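PDB 2ZUX: YesW protein from Bacillus subtilis, which cleaves the rhamnogalacturonan backbone of plant cell-wall pectin by endo-type elimination, releasing unsaturated oligosaccharides with the help of calcium or manganese. Local coordinates for residues V546-L549 against G550-W553; V516-T519 against E520-A524; F566-G569 against D570-E574. All blocks are in the same frame, centred on the assembly; numbering follows the deposited sequence.

Contact 1 of 3, residues V546-L549 against G550-W553; sequences VYRL and GIAW
Tyr547 and Ile551 meet one helical turn apart because the tyrosine's CG is swung opposite its backbone N (chi1 -173°), while the isoleucine's CG1 stands opposite its own carbonyl carbon (chi1 -59°). The two side chains approach at a slant: the CE2 corner of the ring reaches Ile551 CG1 at 3.5 Å and Ile551 CD1 at 3.6 Å. The evidence for a true alpha-helical turn is a ladder of bonds four residues apart. Gly550 N donates to Val546 O (2.9 Å), Ile551 N to Tyr547 O (3.0 Å), and Ala552 N and Trp553 N follow onto Arg548 and Leu549. Farther along, the Trp553 indole folds back under the turn, and Leu549 O lies over one of its faces, nearest Trp553 CD1 (3.2 Å). Gly550 CA also sits above the ring plane, displaced toward the rim. Arg548 takes another course: its chain bends at chi2, the edge of the guanidinium faces Ala552 N, and its NH1 comes within 4.0 Å of Ile551 CB. Its NH2 forms a salt bridge with Glu6, and Tyr547 OH is bound by Glu513 and by the backbone N of Asp506, a calcium ligand. This is the sole helix in a beta-propeller chain. All of it is buried near the chain centre, where Leu549, Ala552 and Trp553 press on strands 182-184, 268-273 and 329-331, each the first strand of its sheet.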
loop_
_atom_site.group_PDB
_atom_site.type_symbol
_atom_site.label_atom_id
_atom_site.label_comp_id
_atom_site.label_asym_id
_atom_site.label_seq_id
_atom_site.Cartn_x
_atom_site.Cartn_y
_atom_site.Cartn_z
ATOM N N VAL A 546 11.131 -0.780 2.101
ATOM C CA VAL A 546 9.972 -1.515 2.635
ATOM C C VAL A 546 8.691 -0.678 2.512
ATOM O O VAL A 546 7.617 -1.210 2.173
ATOM C CB VAL A 546 10.216 -1.966 4.107
ATOM C CG1 VAL A 546 8.949 -2.514 4.745
ATOM C CG2 VAL A 546 11.307 -3.015 4.144
ATOM N N TYR A 547 8.791 0.621 2.781
ATOM C CA TYR A 547 7.633 1.495 2.659
ATOM C C TYR A 547 7.111 1.511 1.225
ATOM O O TYR A 547 5.906 1.389 0.993
ATOM C CB TYR A 547 7.973 2.911 3.126
ATOM C CG TYR A 547 6.769 3.826 3.181
ATOM C CD1 TYR A 547 6.090 4.044 4.370
ATOM C CD2 TYR A 547 6.320 4.469 2.032
ATOM C CE1 TYR A 547 4.972 4.880 4.416
ATOM C CE2 TYR A 547 5.215 5.301 2.059
ATOM C CZ TYR A 547 4.558 5.509 3.248
ATOM O OH TYR A 547 3.471 6.347 3.240
ATOM N N ARG A 548 8.007 1.681 0.256
ATOM C CA ARG A 548 7.577 1.767 -1.144
ATOM C C ARG A 548 6.831 0.508 -1.556
ATOM O O ARG A 548 5.834 0.556 -2.288
ATOM C CB ARG A 548 8.775 2.001 -2.073
ATOM C CG ARG A 548 8.434 2.028 -3.569
ATOM C CD ARG A 548 7.487 3.172 -3.846
ATOM N NE ARG A 548 6.953 3.240 -5.212
ATOM C CZ ARG A 548 5.810 2.682 -5.611
ATOM N NH1 ARG A 548 5.102 1.912 -4.785
ATOM N NH2 ARG A 548 5.395 2.860 -6.862
ATOM N N LEU A 549 7.334 -0.634 -1.103
ATOM C CA LEU A 549 6.686 -1.905 -1.404
ATOM C C LEU A 549 5.338 -2.026 -0.700
ATOM O O LEU A 549 4.412 -2.603 -1.261
ATOM C CB LEU A 549 7.601 -3.092 -1.076
ATOM C CG LEU A 549 8.935 -3.069 -1.838
ATOM C CD1 LEU A 549 9.770 -4.278 -1.446
ATOM C CD2 LEU A 549 8.729 -3.028 -3.343
ATOM N N GLY A 550 5.236 -1.477 0.509
ATOM C CA GLY A 550 3.954 -1.404 1.221
ATOM C C GLY A 550 2.890 -0.616 0.473
ATOM O O GLY A 550 1.710 -0.996 0.467
ATOM N N ILE A 551 3.300 0.458 -0.193
ATOM C CA ILE A 551 2.341 1.228 -0.984
ATOM C C ILE A 551 1.859 0.375 -2.159
ATOM O O ILE A 551 0.666 0.361 -2.468
ATOM C CB ILE A 551 2.921 2.582 -1.443
ATOM C CG1 ILE A 551 3.325 3.426 -0.224
ATOM C CG2 ILE A 551 1.916 3.316 -2.329
ATOM C CD1 ILE A 551 2.268 3.541 0.877
ATOM N N ALA A 552 2.764 -0.385 -2.773
ATOM C CA ALA A 552 2.351 -1.261 -3.865
ATOM C C ALA A 552 1.330 -2.315 -3.428
ATOM O O ALA A 552 0.410 -2.603 -4.185
ATOM C CB ALA A 552 3.560 -1.914 -4.536
ATOM N N TRP A 553 1.477 -2.885 -2.225
ATOM C CA TRP A 553 0.500 -3.883 -1.776
ATOM C C TRP A 553 -0.637 -3.328 -0.922
ATOM O O TRP A 553 -1.489 -4.098 -0.476
ATOM C CB TRP A 553 1.131 -5.138 -1.123
ATOM C CG TRP A 553 2.075 -4.944 0.044
ATOM C CD1 TRP A 553 3.393 -5.307 0.062
ATOM C CD2 TRP A 553 1.785 -4.436 1.371
ATOM N NE1 TRP A 553 3.941 -5.043 1.284
ATOM C CE2 TRP A 553 2.990 -4.488 2.101
ATOM C CE3 TRP A 553 0.639 -3.903 1.995
ATOM C CZ2 TRP A 553 3.089 -4.056 3.428
ATOM C CZ3 TRP A 553 0.744 -3.457 3.314
ATOM C CH2 TRP A 553 1.967 -3.536 4.008
#

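Contact 2 of 3, residues V516-T519 against E520-A524; sequences VWRT and EDSSA
Thr519 and Asp521 carry the side-chain hydrogen bonding of this turn, lying side by side and pointing the same way. Thr519 OG1 donates to Asp521 OD1 over 2.9 Å, meeting the oxygen nearly head-on to its C-O bond. That same oxygen takes Ser523 OG at 2.6 Å, on the syn side, and Ser523 N at 3.0 Å, from above the carboxylate plane; the last bond makes an Asx turn. Three donors on one oxygen would probably help the carboxylate keep its negative charge. The threonine hydroxyl is in place because it occupies the position between the backbone N and the carbonyl carbon (chi1 58°), which also lets OG1 accept a weak bond from Ala524 N. A valine in place of Thr519 would probably leave Asp521 OD1 with one donor fewer and Ala524 N without this acceptor, letting the loop move more freely.

Backbone bonds define the motif: a beta hairpin in which strand 514-519 returns antiparallel as strand 524-528. Thr519 N donates to Ala524 O at 3.0 Å, nearly straight (168°), whereas Thr519 O takes Ser522 N at 3.0 Å from well above the carbonyl plane, closing a type I turn.

Carbon contacts are fewer. Thr519 CG2 meets Ala524 CB at 4.0 Å, and Arg518 CD touches Ser522 OG at 3.5 Å, the serine hydroxyl being bonded to Ala114 N.

Polar approaches of the guanidinium form the last group. Arg518 turns its edge toward Glu520 O, while NH2 makes a weak bond to Ala493 O; the side chain lies about 4 Å, nearest atoms, from a bound rhamnose, probably the one whose pocket includes Asn115 and Asn494.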
loop_
_atom_site.group_PDB
_atom_site.type_symbol
_atom_site.label_atom_id
_atom_site.label_comp_id
_atom_site.label_asym_id
_atom_site.label_seq_id
_atom_site.Cartn_x
_atom_site.Cartn_y
_atom_site.Cartn_z
ATOM N N VAL A 516 -5.598 9.909 0.598
ATOM C CA VAL A 516 -6.519 10.055 -0.511
ATOM C C VAL A 516 -7.835 9.413 -0.085
ATOM O O VAL A 516 -7.885 8.197 0.133
ATOM C CB VAL A 516 -5.993 9.369 -1.785
ATOM C CG1 VAL A 516 -6.951 9.611 -2.960
ATOM C CG2 VAL A 516 -4.580 9.856 -2.112
ATOM N N TRP A 517 -8.884 10.228 0.070
ATOM C CA TRP A 517 -10.239 9.727 0.326
ATOM C C TRP A 517 -11.137 10.139 -0.827
ATOM O O TRP A 517 -11.004 11.237 -1.363
ATOM C CB TRP A 517 -10.846 10.339 1.593
ATOM C CG TRP A 517 -10.431 9.775 2.921
ATOM C CD1 TRP A 517 -10.713 8.538 3.427
ATOM C CD2 TRP A 517 -9.731 10.480 3.952
ATOM N NE1 TRP A 517 -10.200 8.417 4.704
ATOM C CE2 TRP A 517 -9.597 9.598 5.048
ATOM C CE3 TRP A 517 -9.190 11.768 4.047
ATOM C CZ2 TRP A 517 -8.947 9.972 6.232
ATOM C CZ3 TRP A 517 -8.548 12.138 5.216
ATOM C CH2 TRP A 517 -8.426 11.241 6.291
ATOM N N ARG A 518 -12.073 9.279 -1.194
ATOM C CA ARG A 518 -13.118 9.669 -2.136
ATOM C C ARG A 518 -14.114 10.606 -1.459
ATOM O O ARG A 518 -14.253 10.604 -0.232
ATOM C CB ARG A 518 -13.862 8.436 -2.644
ATOM C CG ARG A 518 -14.572 7.657 -1.557
ATOM C CD ARG A 518 -15.518 6.633 -2.139
ATOM N NE ARG A 518 -16.081 5.790 -1.094
ATOM C CZ ARG A 518 -17.301 5.932 -0.591
ATOM N NH1 ARG A 518 -18.095 6.898 -1.042
ATOM N NH2 ARG A 518 -17.726 5.109 0.360
ATOM N N THR A 519 -14.813 11.409 -2.259
ATOM C CA THR A 519 -16.010 12.088 -1.776
ATOM C C THR A 519 -17.122 11.052 -1.631
ATOM O O THR A 519 -17.039 9.957 -2.193
ATOM C CB THR A 519 -16.466 13.185 -2.746
ATOM O OG1 THR A 519 -16.720 12.605 -4.030
ATOM C CG2 THR A 519 -15.407 14.266 -2.882
ATOM N N GLU A 520 -18.167 11.400 -0.890
ATOM C CA GLU A 520 -19.270 10.467 -0.641
ATOM C C GLU A 520 -19.894 9.937 -1.936
ATOM O O GLU A 520 -20.232 8.751 -2.031
ATOM C CB GLU A 520 -20.326 11.112 0.268
ATOM C CG GLU A 520 -19.794 11.415 1.671
ATOM C CD GLU A 520 -20.701 12.315 2.498
ATOM O OE1 GLU A 520 -21.912 12.399 2.193
ATOM O OE2 GLU A 520 -20.195 12.929 3.464
ATOM N N ASP A 521 -20.007 10.808 -2.938
ATOM C CA ASP A 521 -20.612 10.434 -4.216
ATOM C C ASP A 521 -19.621 9.944 -5.279
ATOM O O ASP A 521 -20.008 9.694 -6.417
ATOM C CB ASP A 521 -21.480 11.580 -4.767
ATOM C CG ASP A 521 -20.668 12.799 -5.202
ATOM O OD1 ASP A 521 -19.424 12.803 -5.110
ATOM O OD2 ASP A 521 -21.292 13.792 -5.650
ATOM N N SER A 522 -18.348 9.822 -4.896
ATOM C CA SER A 522 -17.275 9.365 -5.799
ATOM C C SER A 522 -17.103 10.229 -7.051
ATOM O O SER A 522 -16.629 9.755 -8.084
ATOM C CB SER A 522 -17.437 7.887 -6.176
ATOM O OG SER A 522 -17.361 7.055 -5.032
ATOM N N SER A 523 -17.477 11.506 -6.951
ATOM C CA SER A 523 -17.230 12.447 -8.042
ATOM C C SER A 523 -15.776 12.916 -8.084
ATOM O O SER A 523 -15.319 13.452 -9.092
ATOM C CB SER A 523 -18.165 13.655 -7.944
ATOM O OG SER A 523 -17.994 14.342 -6.723
ATOM N N ALA A 524 -15.059 12.715 -6.977
ATOM C CA ALA A 524 -13.673 13.156 -6.866
ATOM C C ALA A 524 -12.922 12.334 -5.832
ATOM O O ALA A 524 -13.527 11.729 -4.944
ATOM C CB ALA A 524 -13.615 14.643 -6.492
#

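Contact 3 of 3, residues F566-G569 against D570-E574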
loop_
_atom_site.group_PDB
_atom_site.type_symbol
_atom_site.label_atom_id
_atom_site.label_comp_id
_atom_site.label_asym_id
_atom_site.label_seq_id
_atom_site.Cartn_x
_atom_site.Cartn_y
_atom_site.Cartn_z
ATOM N N PHE A 566 13.353 0.918 8.561
ATOM C CA PHE A 566 14.083 1.362 9.739
ATOM C C PHE A 566 13.071 1.801 10.794
ATOM O O PHE A 566 11.892 2.032 10.485
ATOM C CB PHE A 566 15.022 2.526 9.373
ATOM C CG PHE A 566 14.304 3.713 8.799
ATOM C CD1 PHE A 566 13.871 4.750 9.623
ATOM C CD2 PHE A 566 14.008 3.771 7.441
ATOM C CE1 PHE A 566 13.179 5.838 9.103
ATOM C CE2 PHE A 566 13.311 4.863 6.913
ATOM C CZ PHE A 566 12.892 5.889 7.750
ATOM N N PHE A 567 13.521 1.916 12.040
ATOM C CA PHE A 567 12.668 2.419 13.096
ATOM C C PHE A 567 12.535 3.930 12.961
ATOM O O PHE A 567 13.507 4.673 13.137
ATOM C CB PHE A 567 13.191 2.053 14.487
ATOM C CG PHE A 567 12.434 2.726 15.594
ATOM C CD1 PHE A 567 11.120 2.353 15.872
ATOM C CD2 PHE A 567 13.018 3.744 16.342
ATOM C CE1 PHE A 567 10.395 2.989 16.867
ATOM C CE2 PHE A 567 12.301 4.377 17.351
ATOM C CZ PHE A 567 10.986 3.992 17.616
ATOM N N LEU A 568 11.331 4.372 12.613
ATOM C CA LEU A 568 10.987 5.782 12.560
ATOM C C LEU A 568 10.124 6.034 13.781
ATOM O O LEU A 568 9.001 5.551 13.871
ATOM C CB LEU A 568 10.227 6.097 11.270
ATOM C CG LEU A 568 10.108 7.562 10.835
ATOM C CD1 LEU A 568 9.460 7.647 9.450
ATOM C CD2 LEU A 568 9.327 8.405 11.841
ATOM N N GLY A 569 10.660 6.765 14.743
ATOM C CA GLY A 569 9.911 7.014 15.961
ATOM C C GLY A 569 10.728 7.757 16.980
ATOM O O GLY A 569 11.853 8.183 16.697
ATOM N N ASP A 570 10.161 7.915 18.169
ATOM C CA ASP A 570 10.834 8.644 19.229
ATOM C C ASP A 570 12.121 7.939 19.619
ATOM O O ASP A 570 12.132 6.729 19.828
ATOM C CB ASP A 570 9.931 8.804 20.443
ATOM C CG ASP A 570 10.548 9.689 21.499
ATOM O OD1 ASP A 570 10.544 10.921 21.306
ATOM O OD2 ASP A 570 11.053 9.145 22.496
ATOM N N GLY A 571 13.202 8.711 19.713
ATOM C CA GLY A 571 14.507 8.171 20.076
ATOM C C GLY A 571 15.236 7.471 18.948
ATOM O O GLY A 571 16.263 6.835 19.179
ATOM N N MET A 572 14.722 7.585 17.724
ATOM C CA MET A 572 15.352 6.931 16.577
ATOM C C MET A 572 16.761 7.443 16.319
ATOM O O MET A 572 17.079 8.594 16.600
ATOM C CB MET A 572 14.509 7.108 15.309
ATOM C CG MET A 572 14.430 8.556 14.820
ATOM S SD MET A 572 13.421 8.750 13.341
ATOM C CE MET A 572 14.420 7.901 12.115
ATOM N N ALA A 573 17.592 6.565 15.769
ATOM C CA ALA A 573 18.900 6.953 15.259
ATOM C C ALA A 573 18.726 7.694 13.936
ATOM O O ALA A 573 17.696 7.548 13.266
ATOM C CB ALA A 573 19.767 5.724 15.070
ATOM N N GLU A 574 19.726 8.489 13.562
ATOM C CA GLU A 574 19.716 9.176 12.271
ATOM C C GLU A 574 19.784 8.159 11.133
ATOM O O GLU A 574 20.693 7.326 11.086
ATOM C CB GLU A 574 20.849 10.209 12.178
ATOM C CG GLU A 574 22.212 9.723 12.656
ATOM C CD GLU A 574 23.015 10.799 13.374
ATOM O OE1 GLU A 574 24.238 10.600 13.545
ATOM O OE2 GLU A 574 22.431 11.831 13.778
#
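Met572 folds its side chain back onto Phe566, Phe567 and Gly569, and this gives most of the first shell. Its CE touches Phe566 CE1 at 3.9 Å and lies 3.5 Å from Phe567 O. One bond up the chain, Met572 SD receives a weak hydrogen bond from Gly569 N (3.7 Å, 152°), and Met572 CB rests against Phe567 CD2 at 3.8 Å, the two side chains crossing at a slant. Two torsions direct this return: CG sits between the backbone N and the carbonyl carbon (chi1 67°), and the chain, straight at chi2, bends at chi3, carrying the methyl to the Phe566 ring and Phe567 O. Elsewhere in the same shell, the edge of the Phe567 ring points at Asp570 O, with CE2 3.4 Å away and the oxygen near the ring plane.

The backbone that positions these groups is a type II turn from Gly569 to Met572, closed by Met572 N donating to Gly569 O at 3.1 Å. Gly571 stands third in it with positive phi (79°), the usual glycine place. Gly569 N lies over a face of the Phe567 ring, offset toward the rim. The missing side chain at Gly569 leaves room for the ring; a CB there would clash with Phe567 CZ.

Further out, Asp420, a calcium ligand, accepts a hydrogen bond from Asp570 N and touches the Phe567 ring, so the turn lies beside a metal site. The whole segment is irregular chain between helix 547-553 and strand 580-581, with Phe566 reaching back to Asp544 just ahead of the helix and across to Gln575 on the way to the strand.

In the fold
Along the chain the order is contact 2, contact 1, contact 3; each finishes before the next begins, so none nests in or crosses another. Contact 2 closes the short connection between antiparallel strands 514-519 and 524-528. Contact 1 follows as the propeller's buried central helix, its centre about 23 Å from that of contact 2. Contact 3 closes a turn in the irregular tail, about 35 Å from contact 2 and about 19 Å from contact 1, centre to centre. No two contacts touch directly, yet Asp544 connects two of them: its carboxylate accepts from the backbone N atoms of Val546 and Tyr547 and is touched by Phe566.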